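Local coordinates for putative extracellular solute-binding protein (Bordetella bronchiseptica, PDB 4P56) that binds mandelate and probably delivers it to a TRAP-type transporter as its periplasmic solute-binding protein, at residues A145-P157 with V203-V215. Residues are numbered along the deposited sequence; the frame is centred on the assembly and turned at random.
Sequences AHGPGIAFTTSKP and VADGVFFPAESLV. With RMN ((R)-mandelic acid), chain D.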
ATOM      1  N   ALA A 145       0.151  -0.857   5.068  1.00 10.59           N
ATOM      2  CA  ALA A 145      -0.405   0.155   4.165  1.00 11.52           C
ATOM      3  C   ALA A 145       0.590   1.278   4.094  1.00 14.92           C
ATOM      4  O   ALA A 145       1.364   1.460   5.034  1.00 11.47           O
ATOM      5  CB  ALA A 145      -1.709   0.663   4.704  1.00 14.47           C
ATOM      6  N   HIS A 146       0.585   2.042   3.003  1.00 13.33           N
ATOM      7  CA  HIS A 146       1.400   3.240   2.980  1.00 12.93           C
ATOM      8  C   HIS A 146       0.652   4.430   3.594  1.00 13.02           C
ATOM      9  O   HIS A 146      -0.449   4.275   4.137  1.00 12.40           O
ATOM     10  CB  HIS A 146       1.976   3.522   1.568  1.00 10.35           C
ATOM     11  CG  HIS A 146       0.981   3.900   0.493  1.00  8.20           C
ATOM     12  ND1 HIS A 146       0.107   4.969   0.591  1.00  9.76           N
ATOM     13  CD2 HIS A 146       0.847   3.438  -0.778  1.00 10.58           C
ATOM     14  CE1 HIS A 146      -0.560   5.100  -0.540  1.00 10.57           C
ATOM     15  NE2 HIS A 146      -0.131   4.178  -1.395  1.00  9.02           N
ATOM     16  N   GLY A 147       1.249   5.605   3.517  1.00 15.31           N
ATOM     17  CA  GLY A 147       0.667   6.767   4.151  1.00 10.87           C
ATOM     18  C   GLY A 147      -0.436   7.386   3.330  1.00 13.01           C
ATOM     19  O   GLY A 147      -0.882   6.809   2.343  1.00 14.47           O
ATOM     20  N   PRO A 148      -0.900   8.563   3.754  1.00 11.56           N
ATOM     21  CA  PRO A 148      -1.962   9.297   3.079  1.00 11.75           C
ATOM     22  C   PRO A 148      -1.610   9.532   1.617  1.00  8.63           C
ATOM     23  O   PRO A 148      -0.513  10.021   1.323  1.00 11.76           O
ATOM     24  CB  PRO A 148      -1.982  10.649   3.800  1.00 15.66           C
ATOM     25  CG  PRO A 148      -1.293  10.443   5.077  1.00 19.03           C
ATOM     26  CD  PRO A 148      -0.417   9.248   4.969  1.00 10.56           C
ATOM     27  N   GLY A 149      -2.535   9.194   0.731  1.00  8.15           N
ATOM     28  CA  GLY A 149      -2.347   9.405  -0.699  1.00  7.95           C
ATOM     29  C   GLY A 149      -2.519  10.876  -1.041  1.00 10.43           C
ATOM     30  O   GLY A 149      -3.347  11.596  -0.457  1.00  9.92           O
ATOM     31  N   ILE A 150      -1.722  11.321  -1.991  1.00 10.14           N
ATOM     32  CA  ILE A 150      -1.719  12.714  -2.417  1.00 12.33           C
ATOM     33  C   ILE A 150      -1.997  12.791  -3.908  1.00 12.77           C
ATOM     34  O   ILE A 150      -1.606  11.903  -4.663  1.00 12.12           O
ATOM     35  CB  ILE A 150      -0.340  13.316  -2.158  1.00  9.65           C
ATOM     36  CG1 ILE A 150      -0.100  13.372  -0.646  1.00 10.65           C
ATOM     37  CG2 ILE A 150      -0.261  14.702  -2.809  1.00 11.51           C
ATOM     38  CD1 ILE A 150       1.312  13.803  -0.227  1.00 10.39           C
ATOM     39  N   ALA A 151      -2.670  13.851  -4.346  1.00 11.38           N
ATOM     40  CA  ALA A 151      -2.874  14.044  -5.762  1.00 10.02           C
ATOM     41  C   ALA A 151      -1.765  14.923  -6.344  1.00 11.50           C
ATOM     42  O   ALA A 151      -1.769  16.148  -6.161  1.00 12.58           O
ATOM     43  CB  ALA A 151      -4.257  14.672  -6.037  1.00 14.81           C
ATOM     44  N   PHE A 152      -0.834  14.296  -7.062  1.00 10.99           N
ATOM     45  CA  PHE A 152       0.265  15.023  -7.703  1.00 12.97           C
ATOM     46  C   PHE A 152      -0.005  15.232  -9.192  1.00 15.73           C
ATOM     47  O   PHE A 152      -0.433  14.302  -9.906  1.00 15.49           O
ATOM     48  CB  PHE A 152       1.567  14.231  -7.608  1.00 12.27           C
ATOM     49  CG  PHE A 152       2.107  14.078  -6.226  1.00 10.63           C
ATOM     50  CD1 PHE A 152       2.692  15.147  -5.569  1.00 10.96           C
ATOM     51  CD2 PHE A 152       2.085  12.834  -5.599  1.00  9.62           C
ATOM     52  CE1 PHE A 152       3.229  15.002  -4.304  1.00 15.75           C
ATOM     53  CE2 PHE A 152       2.637  12.682  -4.316  1.00 13.19           C
ATOM     54  CZ  PHE A 152       3.213  13.754  -3.676  1.00 11.24           C
ATOM     55  N   THR A 153       0.278  16.439  -9.681  1.00 12.32           N
ATOM     56  CA  THR A 153       0.158  16.699 -11.111  1.00 12.66           C
ATOM     57  C   THR A 153       1.335  17.502 -11.646  1.00 16.79           C
ATOM     58  O   THR A 153       1.995  18.250 -10.923  1.00 15.17           O
ATOM     59  CB  THR A 153      -1.080  17.482 -11.435  1.00 18.72           C
ATOM     60  OG1 THR A 153      -1.095  18.650 -10.619  1.00 15.12           O
ATOM     61  CG2 THR A 153      -2.316  16.653 -11.177  1.00 13.57           C
ATOM     62  N   THR A 154       1.559  17.355 -12.939  1.00 13.46           N
ATOM     63  CA  THR A 154       2.719  17.939 -13.587  1.00 14.29           C
ATOM     64  C   THR A 154       2.507  19.438 -13.759  1.00 21.01           C
ATOM     65  O   THR A 154       3.368  20.214 -13.385  1.00 22.31           O
ATOM     66  CB  THR A 154       2.971  17.256 -14.923  1.00 15.15           C
ATOM     67  OG1 THR A 154       3.263  15.870 -14.682  1.00 18.35           O
ATOM     68  CG2 THR A 154       4.116  17.937 -15.689  1.00 24.08           C
ATOM     69  N   SER A 155       1.351  19.851 -14.272  1.00 20.39           N
ATOM     70  CA  SER A 155       1.153  21.258 -14.606  1.00 22.10           C
ATOM     71  C   SER A 155      -0.229  21.810 -14.248  1.00 22.84           C
ATOM     72  O   SER A 155      -0.491  23.001 -14.408  1.00 25.49           O
ATOM     73  CB  SER A 155       1.389  21.445 -16.101  1.00 24.92           C
ATOM     74  OG  SER A 155       0.397  20.740 -16.836  1.00 26.89           O
ATOM     75  N   LYS A 156      -1.118  20.958 -13.763  1.00 17.58           N
ATOM     76  CA  LYS A 156      -2.493  21.371 -13.534  1.00 21.44           C
ATOM     77  C   LYS A 156      -2.833  21.310 -12.057  1.00 18.35           C
ATOM     78  O   LYS A 156      -2.887  20.233 -11.481  1.00 26.64           O
ATOM     79  CB  LYS A 156      -3.439  20.457 -14.311  1.00 21.38           C
ATOM     80  CG  LYS A 156      -3.280  20.580 -15.815  1.00 32.63           C
ATOM     81  CD  LYS A 156      -4.244  19.653 -16.564  1.00 44.10           C
ATOM     82  CE  LYS A 156      -4.250  19.958 -18.064  1.00 50.91           C
ATOM     83  NZ  LYS A 156      -2.934  19.658 -18.723  1.00 57.61           N
ATOM     84  N   PRO A 157      -3.070  22.469 -11.438  1.00 19.83           N
ATOM     85  CA  PRO A 157      -3.407  22.468 -10.018  1.00 23.11           C
ATOM     86  C   PRO A 157      -4.758  21.839  -9.765  1.00 21.47           C
ATOM     87  O   PRO A 157      -5.655  21.876 -10.620  1.00 25.34           O
ATOM     88  CB  PRO A 157      -3.434  23.951  -9.657  1.00 26.18           C
ATOM     89  CG  PRO A 157      -3.740  24.656 -10.932  1.00 30.26           C
ATOM     90  CD  PRO A 157      -3.136  23.821 -12.027  1.00 26.06           C
ATOM     91  N   VAL A 203       2.605  11.137 -21.005  1.00 15.61           N
ATOM     92  CA  VAL A 203       1.447  10.272 -21.191  1.00 17.87           C
ATOM     93  C   VAL A 203       0.459  10.519 -20.069  1.00 15.27           C
ATOM     94  O   VAL A 203      -0.729  10.698 -20.316  1.00 12.42           O
ATOM     95  CB  VAL A 203       1.828   8.787 -21.198  1.00 18.80           C
ATOM     96  CG1 VAL A 203       0.572   7.906 -21.202  1.00 14.05           C
ATOM     97  CG2 VAL A 203       2.744   8.473 -22.397  1.00 16.46           C
ATOM     98  N   ALA A 204       0.967  10.547 -18.832  1.00 15.83           N
ATOM     99  CA  ALA A 204       0.161  10.865 -17.667  1.00 11.07           C
ATOM    100  C   ALA A 204       0.296  12.334 -17.280  1.00 16.23           C
ATOM    101  O   ALA A 204       1.373  12.910 -17.451  1.00 15.91           O
ATOM    102  CB  ALA A 204       0.578   9.995 -16.520  1.00 13.60           C
ATOM    103  N   ASP A 205      -0.808  12.922 -16.789  1.00 12.44           N
ATOM    104  CA  ASP A 205      -0.857  14.299 -16.301  1.00 13.47           C
ATOM    105  C   ASP A 205      -0.494  14.375 -14.838  1.00 12.01           C
ATOM    106  O   ASP A 205      -0.303  15.471 -14.284  1.00 15.46           O
ATOM    107  CB  ASP A 205      -2.284  14.845 -16.410  1.00 13.27           C
ATOM    108  CG  ASP A 205      -2.743  14.963 -17.824  1.00 17.69           C
ATOM    109  OD1 ASP A 205      -2.058  15.651 -18.610  1.00 17.70           O
ATOM    110  OD2 ASP A 205      -3.780  14.354 -18.149  1.00 17.26           O
ATOM    111  N   GLY A 206      -0.463  13.217 -14.187  1.00 14.30           N
ATOM    112  CA  GLY A 206      -0.347  13.196 -12.754  1.00  9.66           C
ATOM    113  C   GLY A 206      -0.314  11.786 -12.211  1.00  8.93           C
ATOM    114  O   GLY A 206      -0.273  10.804 -12.963  1.00 11.05           O
ATOM    115  N   VAL A 207      -0.251  11.703 -10.887  1.00  9.93           N
ATOM    116  CA  VAL A 207      -0.056  10.431 -10.209  1.00  8.41           C
ATOM    117  C   VAL A 207      -0.626  10.504  -8.818  1.00 12.52           C
ATOM    118  O   VAL A 207      -0.552  11.547  -8.163  1.00 11.81           O
ATOM    119  CB  VAL A 207       1.441  10.000 -10.162  1.00  8.23           C
ATOM    120  CG1 VAL A 207       2.310  11.044  -9.498  1.00 11.29           C
ATOM    121  CG2 VAL A 207       1.596   8.677  -9.425  1.00 10.79           C
ATOM    122  N   PHE A 208      -1.234   9.408  -8.395  1.00  9.46           N
ATOM    123  CA  PHE A 208      -1.694   9.264  -7.013  1.00  6.88           C
ATOM    124  C   PHE A 208      -0.575   8.469  -6.338  1.00 12.02           C
ATOM    125  O   PHE A 208      -0.300   7.330  -6.717  1.00  6.70           O
ATOM    126  CB  PHE A 208      -3.044   8.495  -6.920  1.00  7.15           C
ATOM    127  CG  PHE A 208      -4.278   9.331  -7.214  1.00  6.86           C
ATOM    128  CD1 PHE A 208      -4.189  10.641  -7.612  1.00  7.28           C
ATOM    129  CD2 PHE A 208      -5.569   8.762  -7.095  1.00  8.94           C
ATOM    130  CE1 PHE A 208      -5.329  11.380  -7.870  1.00 10.10           C
ATOM    131  CE2 PHE A 208      -6.688   9.491  -7.343  1.00 10.41           C
ATOM    132  CZ  PHE A 208      -6.570  10.813  -7.738  1.00 13.35           C
ATOM    133  N   PHE A 209       0.110   9.101  -5.389  1.00  8.93           N
ATOM    134  CA  PHE A 209       1.181   8.463  -4.617  1.00 10.93           C
ATOM    135  C   PHE A 209       1.165   9.036  -3.199  1.00  9.46           C
ATOM    136  O   PHE A 209       0.633  10.135  -2.982  1.00  9.20           O
ATOM    137  CB  PHE A 209       2.531   8.838  -5.216  1.00 10.01           C
ATOM    138  CG  PHE A 209       3.182   7.767  -6.063  1.00 11.00           C
ATOM    139  CD1 PHE A 209       2.890   6.427  -5.903  1.00 13.56           C
ATOM    140  CD2 PHE A 209       4.148   8.126  -6.972  1.00 10.64           C
ATOM    141  CE1 PHE A 209       3.533   5.467  -6.666  1.00 11.42           C
ATOM    142  CE2 PHE A 209       4.794   7.160  -7.751  1.00 12.61           C
ATOM    143  CZ  PHE A 209       4.479   5.834  -7.584  1.00 14.59           C
ATOM    144  N   PRO A 210       1.766   8.316  -2.236  1.00  7.51           N
ATOM    145  CA  PRO A 210       2.054   8.939  -0.947  1.00  7.98           C
ATOM    146  C   PRO A 210       3.263   9.863  -1.096  1.00 10.33           C
ATOM    147  O   PRO A 210       3.912   9.860  -2.140  1.00 12.47           O
ATOM    148  CB  PRO A 210       2.389   7.755  -0.053  1.00  8.18           C
ATOM    149  CG  PRO A 210       3.077   6.801  -0.992  1.00  7.81           C
ATOM    150  CD  PRO A 210       2.370   6.973  -2.332  1.00  8.80           C
ATOM    151  N   ALA A 211       3.526  10.680  -0.091  1.00  9.28           N
ATOM    152  CA  ALA A 211       4.565  11.688  -0.197  1.00 10.14           C
ATOM    153  C   ALA A 211       5.940  11.134  -0.602  1.00 12.00           C
ATOM    154  O   ALA A 211       6.617  11.716  -1.414  1.00 11.01           O
ATOM    155  CB  ALA A 211       4.677  12.426   1.092  1.00 14.02           C
ATOM    156  N   GLU A 212       6.358  10.025   0.000  1.00 11.22           N
ATOM    157  CA  GLU A 212       7.726   9.537  -0.169  1.00 13.83           C
ATOM    158  C   GLU A 212       8.042   9.229  -1.632  1.00 13.93           C
ATOM    159  O   GLU A 212       9.178   9.387  -2.089  1.00 11.77           O
ATOM    160  CB  GLU A 212       7.982   8.292   0.712  1.00 15.79           C
ATOM    161  CG  GLU A 212       7.297   6.987   0.248  1.00 14.05           C
ATOM    162  CD  GLU A 212       8.061   6.300  -0.916  1.00 12.47           C
ATOM    163  OE1 GLU A 212       7.411   5.615  -1.729  1.00 19.56           O
ATOM    164  OE2 GLU A 212       9.281   6.498  -1.027  1.00 17.57           O
ATOM    165  N   SER A 213       7.009   8.821  -2.355  1.00 10.04           N
ATOM    166  CA  SER A 213       7.140   8.335  -3.703  1.00 12.22           C
ATOM    167  C   SER A 213       7.532   9.452  -4.658  1.00 10.51           C
ATOM    168  O   SER A 213       8.237   9.199  -5.625  1.00 14.16           O
ATOM    169  CB  SER A 213       5.813   7.714  -4.148  1.00 12.96           C
ATOM    170  OG  SER A 213       5.404   6.703  -3.228  1.00 13.98           O
ATOM    171  N   LEU A 214       7.106  10.677  -4.364  1.00 10.64           N
ATOM    172  CA  LEU A 214       7.551  11.838  -5.133  1.00 14.51           C
ATOM    173  C   LEU A 214       9.071  11.823  -5.275  1.00 18.27           C
ATOM    174  O   LEU A 214       9.629  12.175  -6.322  1.00 14.48           O
ATOM    175  CB  LEU A 214       7.102  13.127  -4.429  1.00 18.87           C
ATOM    176  CG  LEU A 214       7.573  14.439  -5.040  1.00 21.10           C
ATOM    177  CD1 LEU A 214       6.779  14.736  -6.292  1.00 24.22           C
ATOM    178  CD2 LEU A 214       7.447  15.593  -4.037  1.00 18.49           C
ATOM    179  N   VAL A 215       9.747  11.439  -4.196  1.00 16.07           N
ATOM    180  CA  VAL A 215      11.196  11.517  -4.160  1.00 16.58           C
ATOM    181  C   VAL A 215      11.820  10.197  -4.593  1.00 16.86           C
ATOM    182  O   VAL A 215      12.781  10.191  -5.374  1.00 17.79           O
ATOM    183  CB  VAL A 215      11.700  11.910  -2.757  1.00 18.61           C
ATOM    184  CG1 VAL A 215      13.213  11.950  -2.709  1.00 17.53           C
ATOM    185  CG2 VAL A 215      11.148  13.241  -2.379  1.00 21.24           C
TER
HETATM  186  C1  RMN D 401       2.690   1.846  -4.408  1.00 12.00           C
HETATM  187  C2  RMN D 401       3.692   0.891  -4.488  1.00 11.00           C
HETATM  188  C3  RMN D 401       4.980   1.183  -4.076  1.00 11.09           C
HETATM  189  C4  RMN D 401       5.295   2.450  -3.615  1.00 16.28           C
HETATM  190  C5  RMN D 401       4.296   3.417  -3.544  1.00 17.20           C
HETATM  191  C6  RMN D 401       3.005   3.106  -3.937  1.00 18.17           C
HETATM  192  C7  RMN D 401       1.295   1.530  -4.875  1.00 16.67           C
HETATM  193  C10 RMN D 401       1.061   2.217  -6.186  1.00  7.00           C
HETATM  194  O8  RMN D 401       0.323   2.007  -4.025  1.00 25.74           O
HETATM  195  O11 RMN D 401       0.593   3.406  -6.253  1.00 12.19           O
HETATM  196  O12 RMN D 401       1.392   1.624  -7.256  1.00 11.61           O
HETATM  197  O   HOH W   1       1.883  10.540   2.418  1.00  8.66           O
HETATM  198  O   HOH W   2       3.394  14.748 -17.139  1.00 15.78           O
HETATM  199  O   HOH W   3      -0.738  17.969 -15.233  1.00 18.46           O
HETATM  200  O   HOH W   4      -0.252  17.742 -18.260  1.00 35.33           O
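Strands 149-153 and 206-210 run antiparallel (146°) as the two central strands of the six-stranded mixed sheet in one lobe of this TRAP-type solute-binding protein. I150 pairs with F209 and F152 with V207: V207 N donates a hydrogen bond to F152 O (2.8 Å), and I150 N one to F209 O (2.8 Å), whereas the return bond from F209 N to I150 O is weak. A hydrogen bond from T154 N to D205 O prolongs the ladder beyond the strand ends. On the face carrying I150, F152, V207 and F209, the F152 ring lies under I150 CG2, and its CZ meets L214 CB at 4.0 Å, packing strand 149-153 against helix 211-216. V207 CG2 and S213 CB cover opposite faces of the F209 ring, which also makes a cation-pi contact with R170 and turns CE1 to within 3.6 Å of mandelate O11. At the pocket end, H146 CG sits between the backbone N and carbonyl carbon (chi1 67°), laying the imidazole against P210, whose CG stands over the ring centre at 3.8 Å. G147 O lies in the imidazole plane, and the 2.7 Å bond to it from ND1 helps fix the ring's rotation; the ring edge faces mandelate hydroxyl O8 in plane, 3.4 Å from NE2.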